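Local coordinates for protein aminotransferase, class III (Thermomicrobium roseum, PDB 6IO1) that works as a thermostable (S)-enantioselective omega-transaminase, probably shuttling amino groups between substrates by way of its pyridoxal phosphate cofactor, at residues B[153-158]-B[225-230]; B[259-264]-B[283-288]. All blocks are in the same frame, centred on the assembly; numbering follows the deposited sequence.

Contact 1. Residues B[153-158]-B[225-230]. With PMP (4'-deoxy-4'-aminopyridoxal-5'-phosphate), chain C.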
loop_
_atom_site.group_PDB
_atom_site.type_symbol
_atom_site.label_atom_id
_atom_site.label_comp_id
_atom_site.label_asym_id
_atom_site.label_seq_id
_atom_site.Cartn_x
_atom_site.Cartn_y
_atom_site.Cartn_z
ATOM N N ALA B 153 1.307 5.695 -19.583
ATOM C CA ALA B 153 1.081 6.146 -18.218
ATOM C C ALA B 153 1.380 5.025 -17.232
ATOM O O ALA B 153 1.159 3.847 -17.525
ATOM C CB ALA B 153 -0.358 6.624 -18.040
ATOM N N TYR B 154 1.901 5.395 -16.064
ATOM C CA TYR B 154 2.157 4.447 -14.984
ATOM C C TYR B 154 1.606 5.025 -13.688
ATOM O O TYR B 154 2.090 6.056 -13.210
ATOM C CB TYR B 154 3.646 4.132 -14.847
ATOM C CG TYR B 154 3.910 3.053 -13.823
ATOM C CD1 TYR B 154 3.788 1.710 -14.156
ATOM C CD2 TYR B 154 4.258 3.375 -12.518
ATOM C CE1 TYR B 154 4.017 0.719 -13.221
ATOM C CE2 TYR B 154 4.488 2.391 -11.579
ATOM C CZ TYR B 154 4.368 1.066 -11.934
ATOM O OH TYR B 154 4.600 0.085 -10.997
ATOM N N HIS B 155 0.597 4.364 -13.124
ATOM C CA HIS B 155 -0.056 4.827 -11.905
ATOM C C HIS B 155 -0.039 3.786 -10.791
ATOM O O HIS B 155 -0.713 3.974 -9.773
ATOM C CB HIS B 155 -1.500 5.238 -12.211
ATOM C CG HIS B 155 -1.621 6.268 -13.289
ATOM N ND1 HIS B 155 -1.248 7.583 -13.108
ATOM C CD2 HIS B 155 -2.074 6.178 -14.561
ATOM C CE1 HIS B 155 -1.466 8.258 -14.222
ATOM N NE2 HIS B 155 -1.968 7.428 -15.120
ATOM N N GLY B 156 0.720 2.712 -10.946
ATOM C CA GLY B 156 0.746 1.621 -9.992
ATOM C C GLY B 156 0.306 0.315 -10.629
ATOM O O GLY B 156 -0.281 0.278 -11.708
ATOM N N ILE B 157 0.595 -0.774 -9.918
ATOM C CA ILE B 157 0.312 -2.099 -10.448
ATOM C C ILE B 157 -0.686 -2.864 -9.580
ATOM O O ILE B 157 -0.821 -4.075 -9.711
ATOM C CB ILE B 157 1.614 -2.902 -10.638
ATOM C CG1 ILE B 157 2.592 -2.649 -9.487
ATOM C CG2 ILE B 157 2.274 -2.546 -11.955
ATOM C CD1 ILE B 157 2.237 -3.339 -8.185
ATOM N N ALA B 158 -1.396 -2.171 -8.696
ATOM C CA ALA B 158 -2.432 -2.790 -7.881
ATOM C C ALA B 158 -3.785 -2.161 -8.176
ATOM O O ALA B 158 -3.889 -0.939 -8.343
ATOM C CB ALA B 158 -2.135 -2.661 -6.393
ATOM N N ILE B 225 -7.050 10.686 -15.343
ATOM C CA ILE B 225 -5.888 10.567 -14.470
ATOM C C ILE B 225 -4.627 10.617 -15.322
ATOM O O ILE B 225 -4.551 9.967 -16.371
ATOM C CB ILE B 225 -5.940 9.283 -13.617
ATOM C CG1 ILE B 225 -4.753 9.236 -12.652
ATOM C CG2 ILE B 225 -5.990 8.035 -14.493
ATOM C CD1 ILE B 225 -4.919 8.237 -11.530
ATOM N N GLY B 226 -3.658 11.419 -14.890
ATOM C CA GLY B 226 -2.405 11.525 -15.611
ATOM C C GLY B 226 -1.332 12.180 -14.774
ATOM O O GLY B 226 -1.615 12.921 -13.827
ATOM N N GLU B 227 -0.087 11.894 -15.138
ATOM C CA GLU B 227 1.095 12.524 -14.566
ATOM C C GLU B 227 1.428 13.795 -15.342
ATOM O O GLU B 227 1.271 13.827 -16.567
ATOM C CB GLU B 227 2.292 11.579 -14.612
ATOM C CG GLU B 227 2.019 10.178 -14.082
ATOM C CD GLU B 227 2.889 9.124 -14.746
ATOM O OE1 GLU B 227 4.067 8.988 -14.355
ATOM O OE2 GLU B 227 2.394 8.431 -15.661
ATOM N N PRO B 228 1.867 14.863 -14.668
ATOM C CA PRO B 228 2.294 16.056 -15.422
ATOM C C PRO B 228 3.402 15.737 -16.407
ATOM O O PRO B 228 3.339 16.141 -17.576
ATOM C CB PRO B 228 2.752 17.020 -14.317
ATOM C CG PRO B 228 2.057 16.552 -13.082
ATOM C CD PRO B 228 1.947 15.063 -13.213
ATOM N N VAL B 229 4.420 15.010 -15.959
ATOM C CA VAL B 229 5.413 14.395 -16.828
ATOM C C VAL B 229 5.392 12.902 -16.544
ATOM O O VAL B 229 5.645 12.480 -15.408
ATOM C CB VAL B 229 6.818 14.977 -16.602
ATOM C CG1 VAL B 229 7.841 14.237 -17.450
ATOM C CG2 VAL B 229 6.834 16.464 -16.912
ATOM N N GLN B 230 5.077 12.106 -17.564
ATOM C CA GLN B 230 5.066 10.660 -17.389
ATOM C C GLN B 230 6.470 10.188 -17.044
ATOM O O GLN B 230 7.438 10.563 -17.707
ATOM C CB GLN B 230 4.561 9.976 -18.661
ATOM C CG GLN B 230 3.079 10.197 -18.930
ATOM C CD GLN B 230 2.662 9.771 -20.325
ATOM O OE1 GLN B 230 3.203 10.249 -21.322
ATOM N NE2 GLN B 230 1.690 8.869 -20.401
HETATM N N1 PMP C . 2.231 6.619 -9.504
HETATM C C2 PMP C . 3.338 6.933 -10.176
HETATM C C2A PMP C . 3.363 8.197 -10.978
HETATM C C3 PMP C . 4.459 6.096 -10.135
HETATM O O3 PMP C . 5.578 6.443 -10.834
HETATM C C4 PMP C . 4.420 4.919 -9.380
HETATM C C4A PMP C . 5.616 4.002 -9.321
HETATM N N4A PMP C . 6.884 4.719 -9.487
HETATM C C5 PMP C . 3.246 4.607 -8.679
HETATM C C6 PMP C . 2.187 5.491 -8.778
HETATM C C5A PMP C . 3.142 3.360 -7.856
HETATM O O4P PMP C . 3.596 3.607 -6.488
HETATM P P PMP C . 3.720 2.410 -5.411
HETATM O O1P PMP C . 4.189 3.061 -4.124
HETATM O O2P PMP C . 2.335 1.805 -5.297
HETATM O O3P PMP C . 4.738 1.446 -5.989
HETATM O O HOH W 1 -2.559 9.091 -17.931
#
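The backbone N of Tyr154 donates to Glu227 OE2 at 3.1 Å, a nearly straight bond (174° at the hydrogen) that comes down on the carboxylate from above its plane. The other oxygen, OE1, accepts from the backbone of Gly231, so the buried carboxylate ties the loop after strand 146-150 to the loop after strand 221-226. A glutamate suits the place because its extended chain reaches between the two loops.

Next to it, His155 is packed by strand 221-226. CG1 of Ile225 makes a CH-pi contact over one face of the imidazole, 4.0 Å from the centroid, and Ile225 presents this branch because CG1 stands anti to the backbone N (chi1 -176°). Gly226 borders the ring at its edge, its CA 3.7 Å from His155 CE1. His155 ND1 is hydrogen-bonded to Asp260 OD2. A water takes a weak bond with NE2 and donates to Ile225 O, 2.7 Å away.

Gln230, whose NE2 bonds to Arg151 O, lies beside the small Ala153, with NE2 3.8 Å from CB. Tyr154 turns its ring the other way, toward the cofactor, bringing CD2 to 3.5 Å from PMP C4. Gly156 follows, its CA 3.7 Å from PMP C5A, with backbone angles that a side chain would hardly tolerate.

Loops at the C-terminal ends of parallel strands, supplying an aromatic ring to the cofactor, are characteristic of the fold type I pyridoxal phosphate site.

Contact 2. Residues B[259-264]-B[283-288]. With PMP (4'-deoxy-4'-aminopyridoxal-5'-phosphate), chain C.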
loop_
_atom_site.group_PDB
_atom_site.type_symbol
_atom_site.label_atom_id
_atom_site.label_comp_id
_atom_site.label_asym_id
_atom_site.label_seq_id
_atom_site.Cartn_x
_atom_site.Cartn_y
_atom_site.Cartn_z
ATOM N N LEU B 259 -4.565 14.483 -10.941
ATOM C CA LEU B 259 -3.168 14.711 -11.286
ATOM C C LEU B 259 -2.292 13.824 -10.412
ATOM O O LEU B 259 -2.333 13.921 -9.181
ATOM C CB LEU B 259 -2.789 16.181 -11.116
ATOM C CG LEU B 259 -1.661 16.644 -12.039
ATOM C CD1 LEU B 259 -2.074 16.521 -13.498
ATOM C CD2 LEU B 259 -1.247 18.066 -11.711
ATOM N N ASP B 260 -1.500 12.969 -11.053
ATOM C CA ASP B 260 -0.629 12.024 -10.358
ATOM C C ASP B 260 0.721 12.700 -10.166
ATOM O O ASP B 260 1.541 12.751 -11.086
ATOM C CB ASP B 260 -0.517 10.726 -11.154
ATOM C CG ASP B 260 0.331 9.669 -10.459
ATOM O OD1 ASP B 260 1.126 10.006 -9.561
ATOM O OD2 ASP B 260 0.196 8.482 -10.821
ATOM N N GLU B 261 0.961 13.210 -8.959
ATOM C CA GLU B 261 2.207 13.882 -8.617
ATOM C C GLU B 261 3.136 12.996 -7.797
ATOM O O GLU B 261 3.970 13.512 -7.046
ATOM C CB GLU B 261 1.916 15.183 -7.867
ATOM C CG GLU B 261 1.198 16.234 -8.698
ATOM C CD GLU B 261 2.099 17.390 -9.084
ATOM O OE1 GLU B 261 3.336 17.235 -9.008
ATOM O OE2 GLU B 261 1.570 18.457 -9.461
ATOM N N VAL B 262 2.996 11.673 -7.913
ATOM C CA VAL B 262 3.803 10.757 -7.109
ATOM C C VAL B 262 5.289 10.962 -7.384
ATOM O O VAL B 262 6.110 10.975 -6.459
ATOM C CB VAL B 262 3.367 9.301 -7.364
ATOM C CG1 VAL B 262 4.415 8.325 -6.861
ATOM C CG2 VAL B 262 2.026 9.029 -6.694
ATOM N N ILE B 263 5.658 11.141 -8.650
ATOM C CA ILE B 263 7.055 11.379 -9.007
ATOM C C ILE B 263 7.370 12.868 -9.058
ATOM O O ILE B 263 8.342 13.331 -8.454
ATOM C CB ILE B 263 7.386 10.701 -10.355
ATOM C CG1 ILE B 263 7.399 9.180 -10.214
ATOM C CG2 ILE B 263 8.723 11.198 -10.883
ATOM C CD1 ILE B 263 7.826 8.468 -11.480
ATOM N N THR B 264 6.550 13.636 -9.780
ATOM C CA THR B 264 6.830 15.054 -9.976
ATOM C C THR B 264 6.733 15.846 -8.679
ATOM O O THR B 264 7.367 16.900 -8.553
ATOM C CB THR B 264 5.871 15.640 -11.013
ATOM O OG1 THR B 264 4.520 15.454 -10.573
ATOM C CG2 THR B 264 6.059 14.955 -12.357
ATOM N N ASP B 283 -8.827 18.639 -9.602
ATOM C CA ASP B 283 -9.808 18.380 -8.557
ATOM C C ASP B 283 -9.255 17.416 -7.519
ATOM O O ASP B 283 -9.590 17.519 -6.333
ATOM C CB ASP B 283 -11.095 17.828 -9.171
ATOM C CG ASP B 283 -11.597 18.671 -10.326
ATOM O OD1 ASP B 283 -12.111 19.782 -10.076
ATOM O OD2 ASP B 283 -11.475 18.225 -11.486
ATOM N N ILE B 284 -8.415 16.476 -7.947
ATOM C CA ILE B 284 -7.794 15.493 -7.067
ATOM C C ILE B 284 -6.319 15.390 -7.431
ATOM O O ILE B 284 -5.958 15.408 -8.612
ATOM C CB ILE B 284 -8.479 14.114 -7.174
ATOM C CG1 ILE B 284 -9.970 14.219 -6.854
ATOM C CG2 ILE B 284 -7.818 13.110 -6.248
ATOM C CD1 ILE B 284 -10.748 12.957 -7.155
ATOM N N VAL B 285 -5.469 15.291 -6.414
ATOM C CA VAL B 285 -4.036 15.112 -6.593
ATOM C C VAL B 285 -3.595 13.913 -5.764
ATOM O O VAL B 285 -4.089 13.700 -4.652
ATOM C CB VAL B 285 -3.242 16.376 -6.199
ATOM C CG1 VAL B 285 -3.470 16.735 -4.733
ATOM C CG2 VAL B 285 -1.772 16.163 -6.470
ATOM N N THR B 286 -2.696 13.109 -6.319
ATOM C CA THR B 286 -2.124 11.973 -5.613
ATOM C C THR B 286 -0.626 12.181 -5.470
ATOM O O THR B 286 0.029 12.686 -6.388
ATOM C CB THR B 286 -2.402 10.656 -6.342
ATOM O OG1 THR B 286 -1.744 10.663 -7.614
ATOM C CG2 THR B 286 -3.892 10.473 -6.549
ATOM N N PHE B 287 -0.083 11.792 -4.320
ATOM C CA PHE B 287 1.331 12.009 -4.056
ATOM C C PHE B 287 1.890 10.839 -3.263
ATOM O O PHE B 287 1.160 10.098 -2.605
ATOM C CB PHE B 287 1.576 13.327 -3.305
ATOM C CG PHE B 287 0.669 13.537 -2.125
ATOM C CD1 PHE B 287 -0.577 14.119 -2.287
ATOM C CD2 PHE B 287 1.069 13.168 -0.851
ATOM C CE1 PHE B 287 -1.412 14.320 -1.206
ATOM C CE2 PHE B 287 0.238 13.367 0.236
ATOM C CZ PHE B 287 -1.004 13.944 0.058
ATOM N N ALA B 288 3.211 10.697 -3.339
ATOM C CA ALA B 288 3.954 9.657 -2.640
ATOM C C ALA B 288 5.438 9.953 -2.787
ATOM O O ALA B 288 5.813 11.077 -3.139
ATOM C CB ALA B 288 3.621 8.269 -3.190
HETATM N N1 PMP C . 2.231 6.619 -9.504
HETATM C C2 PMP C . 3.338 6.933 -10.176
HETATM C C2A PMP C . 3.363 8.197 -10.978
HETATM C C3 PMP C . 4.459 6.096 -10.135
HETATM O O3 PMP C . 5.578 6.443 -10.834
HETATM C C4 PMP C . 4.420 4.919 -9.380
HETATM C C4A PMP C . 5.616 4.002 -9.321
HETATM N N4A PMP C . 6.884 4.719 -9.487
HETATM C C5 PMP C . 3.246 4.607 -8.679
HETATM C C6 PMP C . 2.187 5.491 -8.778
HETATM C C5A PMP C . 3.142 3.360 -7.856
HETATM O O4P PMP C . 3.596 3.607 -6.488
HETATM P P PMP C . 3.720 2.410 -5.411
HETATM O O1P PMP C . 4.189 3.061 -4.124
HETATM O O2P PMP C . 2.335 1.805 -5.297
HETATM O O3P PMP C . 4.738 1.446 -5.989
HETATM O O HOH W 2 4.600 12.959 -4.412
#
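A beta-alpha-beta unit, strand 256-260, helix 274-278 and strand 284-287, brings Leu259 and Asp260 into parallel pairing with Val285 and Thr286. Leu259 uses both of its backbone polar atoms: N donates to Ile284 O (2.9 Å), and O accepts from Thr286 N (3.0 Å). One residue on from Asp260, Glu261 N closes on Thr286 O at 2.8 Å, with a more bent N-H...O angle of 141°.

Asp260 and Thr286 share a face of the sheet. Thr286 OG1 stands between its own backbone N and carbonyl carbon, 3.3 Å from Asp260 CA, and bonds to Asn125, which also holds Asp260 OD2. With CG anti to the backbone N (chi1 -178°), the aspartate extends to the cofactor, Asp260 OD2 lying 3.1 Å from PMP N1. Asp260 OD1 accepts from Val262 N at 3.0 Å, an Asx turn that, with the bonds of His155 and Asn125 to OD2, helps fix the carboxylate's rotation. An alanine here would probably leave PMP N1 without its carboxylate neighbour and His155 ND1 and Val262 N without their acceptor.

Branched Val262 lies between the cofactor and segment 283-288, its CB close to PMP N1 and its CG1 3.8 Å from Ala288 CB. Glu261 packs CG on Val285 CG2; its OE1 accepts from Thr264 OG1 and Gly274 N, its OE2 from Met275 N, at the start of helix 274-278.

An aspartate at the C-terminal end of a parallel strand, facing the pyridine nitrogen, is a hallmark of fold type I aminotransferases.

How the contacts relate
Contacts 1 and 2, their centres 9 Å apart, meet through neighbouring strands 221-226 and 256-260 of one sheet, where Gly226 O and Asp260 N lie 2.8 Å apart in a probable hydrogen bond. The second join is made by side chains: His155 ND1 of contact 1 lies 2.8 Å from Asp260 OD2 of contact 2 in a probable hydrogen bond, through which the histidine, whose own backbone also borders the cofactor, probably helps position the aspartate. Together they sandwich the pyridine ring of PMP, with Tyr154 CD2 and Val262 CB over opposite faces. Lys289, also of the pocket, directly follows 283-288, while Thr323 of the second subunit bonds to PMP, placing the site at the subunit interface.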